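Local atomic coordinates of AlgX/AlgJ SGNH hydrolase-like domain-containing protein (Eubacterium siraeum, PDB entry 4NZK), a protein that is of unknown function but belongs to the DHHW family of the SGNH-hydrolase clan and may act on ester or acyl groups. Residues V100-V106 / T327-M333; H152-I157 / L168-Y172; T219-Y223 / A259-F263. All blocks are in the same frame, centred on the assembly; numbering follows the deposited sequence. Where two conformers were deposited one is given.

Interaction 1 of 3, residues V100-V106 / T327-M333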
# COMPACT_ATOMS: atom_id res chain seq x y z
N VAL A 100 -2.34 6.16 21.70
CA VAL A 100 -2.34 6.16 20.25
C VAL A 100 -2.38 4.71 19.84
O VAL A 100 -1.50 3.95 20.19
CB VAL A 100 -1.07 6.87 19.71
CG1 VAL A 100 -1.05 6.80 18.20
CG2 VAL A 100 -1.04 8.33 20.19
N ASN A 101 -3.38 4.34 19.05
CA ASN A 101 -3.46 2.95 18.54
C ASN A 101 -2.62 2.83 17.31
O ASN A 101 -2.71 3.68 16.43
CB ASN A 101 -4.90 2.49 18.27
CG ASN A 101 -5.55 1.99 19.53
OD1 ASN A 101 -4.86 1.55 20.46
ND2 ASN A 101 -6.86 2.01 19.56
N VAL A 102 -1.77 1.80 17.30
CA VAL A 102 -0.85 1.55 16.18
C VAL A 102 -1.24 0.20 15.58
O VAL A 102 -1.42 -0.79 16.32
CB VAL A 102 0.59 1.51 16.65
CG1 VAL A 102 1.56 1.26 15.49
CG2 VAL A 102 0.94 2.84 17.38
N PHE A 103 -1.44 0.21 14.26
CA PHE A 103 -1.92 -0.94 13.51
C PHE A 103 -0.85 -1.33 12.49
O PHE A 103 -0.10 -0.47 11.98
CB PHE A 103 -3.18 -0.59 12.73
CG PHE A 103 -4.37 -0.17 13.56
CD1 PHE A 103 -4.48 1.11 14.10
CD2 PHE A 103 -5.41 -1.05 13.75
CE1 PHE A 103 -5.63 1.49 14.79
CE2 PHE A 103 -6.55 -0.69 14.46
CZ PHE A 103 -6.64 0.58 15.00
N ASN A 104 -0.79 -2.61 12.19
CA ASN A 104 0.13 -3.15 11.21
C ASN A 104 -0.68 -3.95 10.17
O ASN A 104 -1.47 -4.80 10.52
CB ASN A 104 1.05 -4.15 11.91
CG ASN A 104 1.94 -4.89 10.94
OD1 ASN A 104 2.70 -4.27 10.22
ND2 ASN A 104 1.82 -6.22 10.91
N MSE A 105 -0.43 -3.66 8.89
CA MSE A 105 -1.06 -4.42 7.79
C MSE A 105 -0.07 -4.64 6.69
O MSE A 105 0.15 -3.77 5.84
CB MSE A 105 -2.36 -3.73 7.33
CG MSE A 105 -3.11 -4.69 6.36
SE MSE A 105 -4.89 -4.03 5.90
CE MSE A 105 -4.38 -2.35 5.16
N VAL A 106 0.58 -5.80 6.74
CA VAL A 106 1.54 -6.22 5.74
C VAL A 106 0.81 -7.10 4.76
O VAL A 106 0.15 -8.06 5.15
CB VAL A 106 2.77 -6.94 6.36
CG1 VAL A 106 3.71 -7.41 5.26
CG2 VAL A 106 3.50 -5.99 7.32
N THR A 327 -4.48 10.03 16.46
CA THR A 327 -5.14 9.04 17.32
C THR A 327 -4.86 7.59 16.90
O THR A 327 -4.96 6.65 17.72
CB THR A 327 -6.71 9.26 17.34
OG1 THR A 327 -7.26 9.16 16.01
CG2 THR A 327 -7.05 10.64 17.86
N ASP A 328 -4.58 7.41 15.60
CA ASP A 328 -4.41 6.10 14.99
C ASP A 328 -3.23 6.18 14.01
O ASP A 328 -3.12 7.13 13.24
CB ASP A 328 -5.65 5.72 14.16
CG ASP A 328 -6.92 5.58 15.00
OD1 ASP A 328 -7.62 6.60 15.26
OD2 ASP A 328 -7.18 4.43 15.42
N VAL A 329 -2.39 5.15 14.04
CA VAL A 329 -1.26 5.06 13.10
C VAL A 329 -1.36 3.71 12.40
O VAL A 329 -1.49 2.69 13.07
CB VAL A 329 0.11 5.17 13.83
CG1 VAL A 329 1.25 5.03 12.83
CG2 VAL A 329 0.20 6.51 14.54
N LEU A 330 -1.25 3.72 11.08
CA LEU A 330 -1.21 2.50 10.30
C LEU A 330 0.12 2.39 9.58
O LEU A 330 0.48 3.25 8.81
CB LEU A 330 -2.36 2.51 9.29
CG LEU A 330 -2.36 1.36 8.30
CD1 LEU A 330 -2.54 0.02 8.99
CD2 LEU A 330 -3.45 1.58 7.26
N PHE A 331 0.81 1.28 9.82
CA PHE A 331 1.97 0.87 9.04
C PHE A 331 1.46 -0.17 8.04
O PHE A 331 0.87 -1.21 8.43
CB PHE A 331 3.01 0.20 9.91
CG PHE A 331 3.78 1.16 10.76
CD1 PHE A 331 3.30 1.55 11.99
CD2 PHE A 331 4.94 1.73 10.29
CE1 PHE A 331 4.02 2.44 12.79
CE2 PHE A 331 5.65 2.64 11.06
CZ PHE A 331 5.18 2.99 12.31
N THR A 332 1.65 0.13 6.75
CA THR A 332 1.18 -0.77 5.73
C THR A 332 2.13 -0.78 4.56
O THR A 332 2.59 0.26 4.11
CB THR A 332 -0.27 -0.43 5.34
OG1 THR A 332 -0.77 -1.44 4.42
CG2 THR A 332 -0.41 0.93 4.72
N MSE A 333 2.43 -1.99 4.09
CA MSE A 333 3.39 -2.19 3.03
C MSE A 333 3.34 -3.60 2.56
O MSE A 333 2.72 -4.45 3.20
CB MSE A 333 4.80 -1.86 3.51
CG MSE A 333 5.25 -2.55 4.80
SE MSE A 333 6.99 -1.65 5.19
CE MSE A 333 5.89 -0.37 6.20
O HOH W 1 -8.14 3.95 17.81

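Interaction 2 of 3, residues H152-I157 / L168-Y172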
# COMPACT_ATOMS: atom_id res chain seq x y z
N HIS A 152 -11.06 -12.80 -2.24
CA HIS A 152 -11.52 -12.08 -3.41
C HIS A 152 -10.65 -12.30 -4.62
O HIS A 152 -10.62 -11.47 -5.56
CB HIS A 152 -11.63 -10.60 -3.07
CG HIS A 152 -12.66 -10.33 -2.05
ND1 HIS A 152 -14.02 -10.35 -2.33
CD2 HIS A 152 -12.56 -10.08 -0.72
CE1 HIS A 152 -14.70 -10.11 -1.23
NE2 HIS A 152 -13.84 -9.97 -0.23
N THR A 153 -9.96 -13.43 -4.64
CA THR A 153 -9.01 -13.70 -5.73
C THR A 153 -9.66 -13.94 -7.10
O THR A 153 -9.00 -13.86 -8.13
CB THR A 153 -8.07 -14.86 -5.39
OG1 THR A 153 -8.83 -16.02 -5.06
CG2 THR A 153 -7.13 -14.47 -4.27
N ASN A 154 -10.96 -14.25 -7.14
CA ASN A 154 -11.65 -14.32 -8.41
C ASN A 154 -11.92 -12.97 -9.05
O ASN A 154 -12.32 -12.90 -10.23
CB ASN A 154 -12.95 -15.10 -8.27
CG ASN A 154 -12.71 -16.58 -8.01
OD1 ASN A 154 -11.69 -17.15 -8.42
ND2 ASN A 154 -13.66 -17.22 -7.40
N GLU A 155 -11.74 -11.90 -8.28
CA GLU A 155 -11.93 -10.56 -8.75
C GLU A 155 -10.61 -9.96 -9.26
O GLU A 155 -9.54 -10.56 -9.10
CB GLU A 155 -12.53 -9.70 -7.64
CG GLU A 155 -13.89 -10.20 -7.14
CD GLU A 155 -14.26 -9.60 -5.81
OE1 GLU A 155 -14.13 -8.36 -5.68
OE2 GLU A 155 -14.62 -10.38 -4.89
N TYR A 156 -10.68 -8.79 -9.88
CA TYR A 156 -9.50 -8.16 -10.49
C TYR A 156 -8.83 -7.28 -9.41
O TYR A 156 -8.80 -6.05 -9.47
CB TYR A 156 -9.94 -7.34 -11.69
CG TYR A 156 -8.88 -6.90 -12.69
CD1 TYR A 156 -7.51 -7.04 -12.45
CD2 TYR A 156 -9.27 -6.33 -13.88
CE1 TYR A 156 -6.57 -6.64 -13.40
CE2 TYR A 156 -8.35 -5.93 -14.83
CZ TYR A 156 -7.00 -6.08 -14.59
OH TYR A 156 -6.13 -5.65 -15.56
N ILE A 157 -8.24 -7.97 -8.44
CA ILE A 157 -7.68 -7.32 -7.26
C ILE A 157 -6.21 -6.98 -7.42
O ILE A 157 -5.68 -6.09 -6.73
CB ILE A 157 -7.89 -8.14 -5.97
CG1 ILE A 157 -7.48 -9.59 -6.15
CG2 ILE A 157 -9.35 -7.99 -5.53
CD1 ILE A 157 -7.25 -10.29 -4.82
N LEU A 168 -9.02 -2.09 -6.35
CA LEU A 168 -10.02 -2.99 -5.73
C LEU A 168 -9.36 -3.84 -4.63
O LEU A 168 -9.97 -4.10 -3.61
CB LEU A 168 -10.68 -3.87 -6.80
CG LEU A 168 -11.73 -4.91 -6.34
CD1 LEU A 168 -12.90 -4.24 -5.66
CD2 LEU A 168 -12.21 -5.80 -7.46
N GLY A 169 -8.15 -4.33 -4.89
CA GLY A 169 -7.40 -5.07 -3.87
C GLY A 169 -7.16 -4.20 -2.66
O GLY A 169 -7.36 -4.63 -1.51
N ALA A 170 -6.72 -2.97 -2.90
CA ALA A 170 -6.45 -2.04 -1.80
C ALA A 170 -7.70 -1.77 -1.01
O ALA A 170 -7.62 -1.58 0.21
CB ALA A 170 -5.88 -0.75 -2.32
N TYR A 171 -8.86 -1.72 -1.68
CA TYR A 171 -10.13 -1.53 -0.97
C TYR A 171 -10.38 -2.63 0.03
O TYR A 171 -10.81 -2.35 1.17
CB TYR A 171 -11.30 -1.50 -1.97
CG TYR A 171 -12.65 -1.48 -1.34
CD1 TYR A 171 -13.17 -0.30 -0.79
CD2 TYR A 171 -13.41 -2.63 -1.23
CE1 TYR A 171 -14.44 -0.27 -0.18
CE2 TYR A 171 -14.69 -2.61 -0.63
CZ TYR A 171 -15.19 -1.43 -0.10
OH TYR A 171 -16.47 -1.39 0.46
N TYR A 172 -10.17 -3.89 -0.36
CA TYR A 172 -10.40 -4.97 0.61
C TYR A 172 -9.47 -4.91 1.81
O TYR A 172 -9.88 -5.26 2.92
CB TYR A 172 -10.34 -6.32 -0.05
CG TYR A 172 -11.52 -6.57 -0.97
CD1 TYR A 172 -12.82 -6.57 -0.48
CD2 TYR A 172 -11.34 -6.81 -2.31
CE1 TYR A 172 -13.92 -6.78 -1.33
CE2 TYR A 172 -12.41 -7.02 -3.16
CZ TYR A 172 -13.70 -7.03 -2.67
OH TYR A 172 -14.78 -7.29 -3.51

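Interaction 3 of 3, residues T219-Y223 / A259-F263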
# COMPACT_ATOMS: atom_id res chain seq x y z
N THR A 219 -6.27 -3.05 -17.37
CA THR A 219 -7.20 -1.97 -17.22
C THR A 219 -7.08 -1.58 -15.75
O THR A 219 -7.19 -2.43 -14.86
CB THR A 219 -8.65 -2.44 -17.46
OG1 THR A 219 -8.77 -2.88 -18.82
CG2 THR A 219 -9.63 -1.31 -17.17
N PHE A 220 -6.82 -0.31 -15.50
CA PHE A 220 -6.70 0.21 -14.18
C PHE A 220 -7.96 0.94 -13.77
O PHE A 220 -8.30 1.97 -14.33
CB PHE A 220 -5.51 1.17 -14.16
CG PHE A 220 -5.15 1.68 -12.82
CD1 PHE A 220 -4.31 0.95 -11.98
CD2 PHE A 220 -5.59 2.92 -12.40
CE1 PHE A 220 -3.93 1.47 -10.73
CE2 PHE A 220 -5.21 3.45 -11.18
CZ PHE A 220 -4.39 2.73 -10.34
N THR A 221 -8.62 0.43 -12.74
CA THR A 221 -9.88 1.01 -12.28
C THR A 221 -9.68 1.57 -10.90
O THR A 221 -9.19 0.86 -10.00
CB THR A 221 -10.98 -0.05 -12.25
OG1 THR A 221 -11.08 -0.63 -13.56
CG2 THR A 221 -12.30 0.56 -11.82
N TYR A 222 -10.06 2.83 -10.72
CA TYR A 222 -9.97 3.47 -9.41
C TYR A 222 -11.28 4.15 -9.04
O TYR A 222 -12.23 4.15 -9.83
CB TYR A 222 -8.78 4.42 -9.33
CG TYR A 222 -8.86 5.69 -10.16
CD1 TYR A 222 -8.53 5.68 -11.51
CD2 TYR A 222 -9.21 6.90 -9.57
CE1 TYR A 222 -8.56 6.84 -12.26
CE2 TYR A 222 -9.24 8.07 -10.29
CZ TYR A 222 -8.90 8.05 -11.65
OH TYR A 222 -8.93 9.21 -12.41
N TYR A 223 -11.34 4.65 -7.82
CA TYR A 223 -12.60 5.03 -7.21
C TYR A 223 -12.46 6.29 -6.39
O TYR A 223 -11.57 6.40 -5.54
CB TYR A 223 -13.11 3.88 -6.28
CG TYR A 223 -13.03 2.51 -6.91
CD1 TYR A 223 -14.02 2.01 -7.73
CD2 TYR A 223 -11.89 1.74 -6.71
CE1 TYR A 223 -13.89 0.75 -8.33
CE2 TYR A 223 -11.75 0.49 -7.28
CZ TYR A 223 -12.72 0.00 -8.09
OH TYR A 223 -12.50 -1.23 -8.66
N ALA A 259 -0.45 5.36 -14.36
CA ALA A 259 -1.73 5.17 -13.70
C ALA A 259 -1.63 5.06 -12.20
O ALA A 259 -2.48 5.62 -11.47
CB ALA A 259 -2.46 3.96 -14.25
N TYR A 260 -0.66 4.30 -11.70
CA TYR A 260 -0.59 4.12 -10.24
C TYR A 260 -0.25 5.42 -9.51
O TYR A 260 -0.65 5.62 -8.36
CB TYR A 260 0.36 2.99 -9.83
CG TYR A 260 0.17 2.54 -8.40
CD1 TYR A 260 -0.87 1.69 -8.07
CD2 TYR A 260 0.98 3.03 -7.35
CE1 TYR A 260 -1.08 1.28 -6.75
CE2 TYR A 260 0.78 2.62 -6.03
CZ TYR A 260 -0.27 1.74 -5.75
OH TYR A 260 -0.48 1.33 -4.45
N SER A 261 0.43 6.33 -10.22
CA SER A 261 0.77 7.63 -9.65
C SER A 261 -0.42 8.59 -9.64
O SER A 261 -0.30 9.71 -9.21
CB SER A 261 1.98 8.24 -10.38
OG SER A 261 3.12 7.48 -10.08
N THR A 262 -1.57 8.15 -10.14
CA THR A 262 -2.81 8.90 -9.93
C THR A 262 -2.99 9.27 -8.44
O THR A 262 -3.51 10.33 -8.11
CB THR A 262 -4.02 8.08 -10.41
OG1 THR A 262 -3.86 7.80 -11.81
CG2 THR A 262 -5.32 8.80 -10.16
N PHE A 263 -2.58 8.37 -7.55
CA PHE A 263 -2.71 8.63 -6.10
C PHE A 263 -1.55 9.52 -5.60
O PHE A 263 -0.43 9.06 -5.40
CB PHE A 263 -2.77 7.31 -5.34
CG PHE A 263 -3.79 6.36 -5.93
CD1 PHE A 263 -5.11 6.75 -6.08
CD2 PHE A 263 -3.40 5.12 -6.39
CE1 PHE A 263 -6.02 5.89 -6.69
CE2 PHE A 263 -4.28 4.25 -6.98
CZ PHE A 263 -5.61 4.63 -7.12

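Interaction 1 of 3, residues V100-V106 / T327-M333
F103 and D328 lie side by side and point the same way from neighbouring strands. D328 OD2 meets the edge of the ring, 3.4 Å from F103 CE1, with carboxylate and ring planes 29° apart. V329 O comes in at the same ring's edge. D328 has other partners: a water joins its OD2 to N101 ND2, and R281 makes a salt bridge to its OD1. Further along, L330 CD1 packs 3.8 Å from F103 CB. T332 OG1 is hydrogen-bonded to E294 and stands 2.9 Å from M105 O.

On the other face, V102 CG1 is anti to the backbone N (chi1 -180°). It slants against the edge of the F331 ring, 3.8 Å from CE1. V100 CG1 similarly meets V329 CG2 at 3.9 Å. Helix 83-96 covers this V102, N104 and F331 side, while F177 meets F103 on the other.

Between the faces the backbones pair in parallel, from N101 N to T327 O at 3.1 Å through to a weak M333 N to M105 O bond. Two parallel strands inside a larger sheet, with helices over both faces, are consistent with the alpha/beta core of the SGNH-hydrolase clan, to which the family is assigned.

Interaction 2 of 3, residues H152-I157 / L168-Y172
The H152 imidazole lies flat over the Y172 ring in a face-to-face stack. The centroids are 3.5 Å apart and the planes differ by only 5°. Y172 CE1 sits over the centre of the imidazole, while H152 CD2 sits over the centre of the tyrosine ring. The side chains cross at about a right angle, yet their rings lie flat on each other. H152 CB also leans over the Y172 ring, off-centre. Y171 CD2 lies over the opposite face of Y172, toward the rim.

E155 ties both rings down with one carboxylate. Its chain is extended beyond CG (chi2 163°), which carries the acid to the edge of the stack. Y172 OH gives its proton to E155 OE1 at 2.5 Å, on the syn lone pair. H152 ND1 donates to E155 OE2 at 2.6 Å, close to the imidazole plane. The carboxylate stands 77° from the tyrosine ring. The ND1 bond fixes the turn of H152. The OH bond fixes the end of Y172, and the stack keeps its ring flat against H152. A leucine in place of Y172 would probably leave E155 OE1 without its donor and H152 without the flat surface it stacks on.

At the edge of the Y172 ring, I157 CG2 packs 4.0 Å from CD2 and also touches L168 CG. L168 CD2 lies 3.7 Å from E155 OE1. G169 has no side chain, and I157 O approaches its CA to 3.5 Å.

The H152-E155 part is a type I beta turn in the loop between helices 145-150 and 167-180. The stack fastens this turn to the first turns of helix 167-180. T153 and I157 also meet helix 111-114, and Y156 OH reaches D218 and T219 on strand 218-224.

Interaction 3 of 3, residues T219-Y223 / A259-F263
F220 extends from its strand with CG anti to the backbone N (chi1 -173°), which sends the ring straight at the 3-10 turn. A259 CB sits over one face, 3.9 Å from the ring centroid and somewhat toward the rim. This is a CH-pi contact. F263 comes from the opposite direction and meets the ring at its edge, with CE2 3.7 Å from F220 CZ and in the F220 plane. Y260 approaches obliquely: F220 CE1 touches the edge of its ring at CD1, 4.1 Å away. F199 on the paired strand adds an edge-to-face contact to F220.

Strand 218-224 pairs with strand 192-199 in a small antiparallel sheet, separate from the seven-stranded sheet of the alpha/beta core. The 3-10 turn belongs to the connection between strands 229-234 and 270-275 of that larger sheet. The Y260 ring also stacks on H164, in the Asp-His-His-Trp sequence after which the family is named, and its OH is hydrogen-bonded to S289 O.

Y222 has a different first torsion, with CG between the backbone N and the carbonyl carbon (chi1 69°). Its CB stays against the edge of the F263 ring, 3.9 Å from CZ, while the phenol swings to T262. T262 CG2 lies over one face of that phenol, 4.1 Å from the centroid. T262 OG1 donates to A259 O at 2.6 Å, which probably limits rotation of the threonine. T262 N donates to the same oxygen from the same face of the carbonyl plane. With OG1 held back on its own turn, the methyl group is the branch that faces Y222. P167, at the start of helix 167-180, is touched by F220, Y222 and F263.

Interactions 2 and 3 adjoin, with centres 14 Å apart. Y156 OH of interaction 2 lies 3.2 Å from T219 N of interaction 3 and probably hydrogen-bonds to it, while L168 CB packs 3.7 Å from Y223 OH. Interaction 1 stands apart: its centre is about 21 Å from that of interaction 2 and about 24 Å from that of interaction 3, which lies across the chain's centre. Helix 167-180 relates all three. It supplies 168-172, its P167 meets interaction 3, and its F177 packs on F103. Along the chain, interactions 2 and 3 follow one another inside the loop that interaction 1 closes. The catalytic site is not established, so the contacts are related here through the fold.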